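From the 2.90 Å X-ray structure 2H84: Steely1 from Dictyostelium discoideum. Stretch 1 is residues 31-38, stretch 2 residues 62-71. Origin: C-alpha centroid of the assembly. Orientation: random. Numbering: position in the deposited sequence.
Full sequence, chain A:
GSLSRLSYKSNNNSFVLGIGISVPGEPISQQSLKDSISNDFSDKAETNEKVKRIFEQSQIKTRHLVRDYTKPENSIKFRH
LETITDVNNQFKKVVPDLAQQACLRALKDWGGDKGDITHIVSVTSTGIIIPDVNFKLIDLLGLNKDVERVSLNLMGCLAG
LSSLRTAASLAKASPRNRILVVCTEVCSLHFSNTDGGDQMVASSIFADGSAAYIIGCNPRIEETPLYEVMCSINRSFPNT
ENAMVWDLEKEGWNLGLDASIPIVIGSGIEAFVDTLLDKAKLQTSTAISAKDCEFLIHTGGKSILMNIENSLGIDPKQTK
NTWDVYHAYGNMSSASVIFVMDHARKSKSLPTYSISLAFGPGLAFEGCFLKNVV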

# COMPACT_ATOMS: atom_id res chain seq x y z
N GLN A 31 26.98 -3.97 -21.18
CA GLN A 31 28.40 -3.70 -21.37
C GLN A 31 28.70 -2.21 -21.38
O GLN A 31 29.67 -1.77 -20.75
N SER A 32 27.89 -1.43 -22.08
CA SER A 32 28.11 0.01 -22.13
C SER A 32 27.80 0.63 -20.77
O SER A 32 28.47 1.57 -20.36
N LEU A 33 26.81 0.09 -20.06
CA LEU A 33 26.49 0.58 -18.72
C LEU A 33 27.68 0.21 -17.84
O LEU A 33 28.09 0.98 -16.98
N LYS A 34 28.25 -0.97 -18.08
CA LYS A 34 29.41 -1.39 -17.33
C LYS A 34 30.46 -0.31 -17.51
O LYS A 34 30.84 0.35 -16.55
N ASP A 35 30.90 -0.10 -18.74
CA ASP A 35 31.90 0.92 -19.01
C ASP A 35 31.54 2.21 -18.31
O ASP A 35 32.22 2.64 -17.38
N SER A 36 30.45 2.81 -18.77
CA SER A 36 29.97 4.09 -18.24
C SER A 36 29.93 4.23 -16.74
O SER A 36 30.74 4.96 -16.16
N ILE A 37 29.00 3.56 -16.09
CA ILE A 37 28.93 3.72 -14.65
C ILE A 37 30.16 3.28 -13.86
O ILE A 37 30.49 3.90 -12.86
N SER A 38 30.87 2.25 -14.33
CA SER A 38 32.07 1.81 -13.62
C SER A 38 33.15 2.88 -13.59
O SER A 38 33.69 3.20 -12.53
N THR A 62 20.97 -6.95 -20.97
CA THR A 62 20.36 -5.63 -21.17
C THR A 62 19.41 -5.24 -20.05
O THR A 62 18.93 -6.08 -19.29
N ARG A 63 19.15 -3.94 -19.96
CA ARG A 63 18.24 -3.36 -18.98
C ARG A 63 17.61 -2.11 -19.58
O ARG A 63 18.20 -1.46 -20.44
N HIS A 64 16.39 -1.80 -19.14
CA HIS A 64 15.68 -0.61 -19.60
C HIS A 64 15.72 0.37 -18.43
O HIS A 64 15.35 0.03 -17.30
N LEU A 65 16.17 1.59 -18.69
CA LEU A 65 16.29 2.57 -17.62
C LEU A 65 15.75 3.94 -17.95
O LEU A 65 16.05 4.48 -19.01
N VAL A 66 14.96 4.50 -17.04
CA VAL A 66 14.41 5.83 -17.24
C VAL A 66 15.63 6.75 -17.24
O VAL A 66 15.64 7.77 -17.94
N ARG A 67 16.65 6.40 -16.47
CA ARG A 67 17.88 7.18 -16.44
C ARG A 67 19.00 6.38 -17.08
O ARG A 67 19.56 5.47 -16.47
N ASP A 68 19.32 6.71 -18.32
CA ASP A 68 20.36 6.02 -19.06
C ASP A 68 21.72 6.57 -18.66
O ASP A 68 22.17 7.59 -19.17
N TYR A 69 22.37 5.88 -17.73
CA TYR A 69 23.66 6.31 -17.24
C TYR A 69 24.77 6.41 -18.28
O TYR A 69 25.81 7.02 -18.02
N THR A 70 24.57 5.84 -19.46
CA THR A 70 25.60 5.92 -20.49
C THR A 70 25.62 7.33 -21.04
O THR A 70 26.61 7.76 -21.63
N LYS A 71 24.51 8.05 -20.86
CA LYS A 71 24.41 9.44 -21.31
C LYS A 71 25.14 10.30 -20.27
O LYS A 71 24.82 10.25 -19.08

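Stretch 1 is helix, with i to i+4 backbone hydrogen bonds from the amides of D35, S36, I37 and S38; it meets stretch 2 through the side chains of S32, L33, S36 and I37. That spacing is the familiar pattern of one helix face. Q31, K34, D35 and S38 make no contact with the other stretch. Stretch 2 is less regular, a strand at T62 and R63 and later a type I turn from D68 to K71, and no direct hydrogen bond links the two. The contact is built on shape, with one water as its polar bridge.

S32 points toward stretch 2 with a p rotamer, and its OG lies 4.1 Å from T70 CG2. This is a light touch of a small side chain on a methyl; the hydroxyl is hydrogen-bonded to a residue just outside one of the stretches.

L33 is the centre of the packing and has the largest covered area of any residue here. Its CA-to-CB bond runs sideways, but chi1 m and chi2 t bring the end of the side chain nearer to stretch 2. L33 CD2 lies 3.6 Å from T70 CG2, 3.8 Å from L65 CD1 and 4.3 Å from Y69 CB. L65, with the same m, t pair of rotamers, points toward the helix to meet it. L33 CD1 also lies 3.8 Å from L65 CD1, and it comes 3.2 Å from R63 NH2. The arginine reaches this site in an extended m, t start followed by a chi3 of m; its NH1 and NH2 are hydrogen-bonded elsewhere in the structure, and the leucine methyl lies obliquely to the guanidinium.

Hydrogen bonds within the turn fix T70 beside this leucine. D68 OD2 accepts from T70 N at 3.0 Å and from T70 OG1 at 2.9 Å, while D68 O accepts from K71 N at 2.9 Å. With T70 in the p rotamer, the hydroxyl is held by the aspartate and CG2 is left free to pack against L33 and S36's neighbour one turn back, S32.

S36 points toward the turn at the closest backbone approach, its CA 5.2 Å from T70 CA. The spacing is short: in the m rotamer, S36 OG comes within 3.3 Å of T70 CA, and S36 CB sits 3.9 Å from Y69 O. A water joins the two sides, its O 3.3 Å from S36 OG and donating to T70 O at 2.9 Å.

I37 ends the contact. It is buried and directed sideways, with chi1 at 118°, between wells, and its CG2 packs 4.2 Å from Y69 CB. Y69, chi1 m, starts toward the helix, but its ring leads away, and the helix meets the tyrosine side chain at CB; its OH is hydrogen-bonded elsewhere in the structure.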

# COMPACT_ATOMS: atom_id res chain seq x y z
CB GLN A 31 28.88 -4.35 -22.65
CG GLN A 31 30.02 -5.33 -22.43
CD GLN A 31 31.24 -4.98 -23.23
OE1 GLN A 31 31.76 -3.86 -23.13
NE2 GLN A 31 31.73 -5.92 -24.03
CB SER A 32 27.27 0.67 -23.22
OG SER A 32 25.93 0.24 -23.13
CB LEU A 33 25.22 -0.10 -18.17
CG LEU A 33 23.84 0.33 -18.69
CD1 LEU A 33 22.78 -0.58 -18.07
CD2 LEU A 33 23.56 1.79 -18.34
CB LYS A 34 29.95 -2.71 -17.86
CG LYS A 34 31.15 -3.22 -17.08
CD LYS A 34 32.25 -3.74 -18.00
CE LYS A 34 31.81 -4.93 -18.84
NZ LYS A 34 32.97 -5.56 -19.54
CB ASP A 35 32.03 1.21 -20.51
CG ASP A 35 32.33 -0.02 -21.34
OD1 ASP A 35 33.09 -0.89 -20.87
OD2 ASP A 35 31.81 -0.09 -22.48
CB SER A 36 28.58 4.41 -18.80
OG SER A 36 28.67 4.82 -20.16
CB ILE A 37 27.63 3.11 -14.05
CG1 ILE A 37 27.92 2.01 -13.10
CG2 ILE A 37 26.84 2.47 -15.01
CD1 ILE A 37 26.74 1.80 -12.24
CB SER A 38 32.64 0.53 -14.25
OG SER A 38 33.27 0.80 -15.49
CB THR A 62 19.55 -5.56 -22.49
OG1 THR A 62 18.63 -6.66 -22.54
CG2 THR A 62 20.46 -5.61 -23.70
CB ARG A 63 18.99 -2.97 -17.70
CG ARG A 63 19.25 -4.10 -16.73
CD ARG A 63 19.83 -3.58 -15.44
NE ARG A 63 21.18 -3.04 -15.62
CZ ARG A 63 21.75 -2.16 -14.80
NH1 ARG A 63 21.10 -1.71 -13.74
NH2 ARG A 63 22.98 -1.73 -15.04
CB HIS A 64 14.25 -0.97 -19.98
CG HIS A 64 14.16 -1.86 -21.17
ND1 HIS A 64 13.94 -1.38 -22.45
CD2 HIS A 64 14.32 -3.20 -21.30
CE1 HIS A 64 13.96 -2.39 -23.30
NE2 HIS A 64 14.19 -3.50 -22.63
CB LEU A 65 17.76 2.71 -17.23
CG LEU A 65 18.59 1.44 -17.05
CD1 LEU A 65 20.05 1.82 -16.96
CD2 LEU A 65 18.15 0.70 -15.81
CB VAL A 66 13.45 6.22 -16.09
CG1 VAL A 66 13.09 7.70 -16.16
CG2 VAL A 66 12.19 5.38 -16.17
CB ARG A 67 18.28 7.54 -15.00
CG ARG A 67 19.58 8.35 -14.93
CD ARG A 67 19.82 8.92 -13.54
NE ARG A 67 21.11 9.60 -13.45
CZ ARG A 67 21.28 10.77 -12.84
NH1 ARG A 67 20.25 11.38 -12.28
NH2 ARG A 67 22.48 11.35 -12.79
CB ASP A 68 20.13 6.21 -20.57
CG ASP A 68 21.11 5.42 -21.42
OD1 ASP A 68 20.94 5.35 -22.65
OD2 ASP A 68 22.07 4.86 -20.87
CB TYR A 69 24.09 5.42 -16.08
CG TYR A 69 23.28 5.68 -14.82
CD1 TYR A 69 22.01 5.15 -14.66
CD2 TYR A 69 23.78 6.52 -13.82
CE1 TYR A 69 21.24 5.46 -13.54
CE2 TYR A 69 23.03 6.83 -12.71
CZ TYR A 69 21.76 6.30 -12.57
OH TYR A 69 21.02 6.62 -11.46
CB THR A 70 25.36 4.91 -21.64
OG1 THR A 70 24.37 5.42 -22.54
CG2 THR A 70 24.89 3.60 -21.09
CB LYS A 71 22.95 9.88 -21.40
CG LYS A 71 22.12 9.11 -22.40
CD LYS A 71 20.86 9.90 -22.71
CE LYS A 71 19.99 9.22 -23.76
NZ LYS A 71 18.56 9.57 -23.55
O HOH W 1 29.55 7.63 -21.63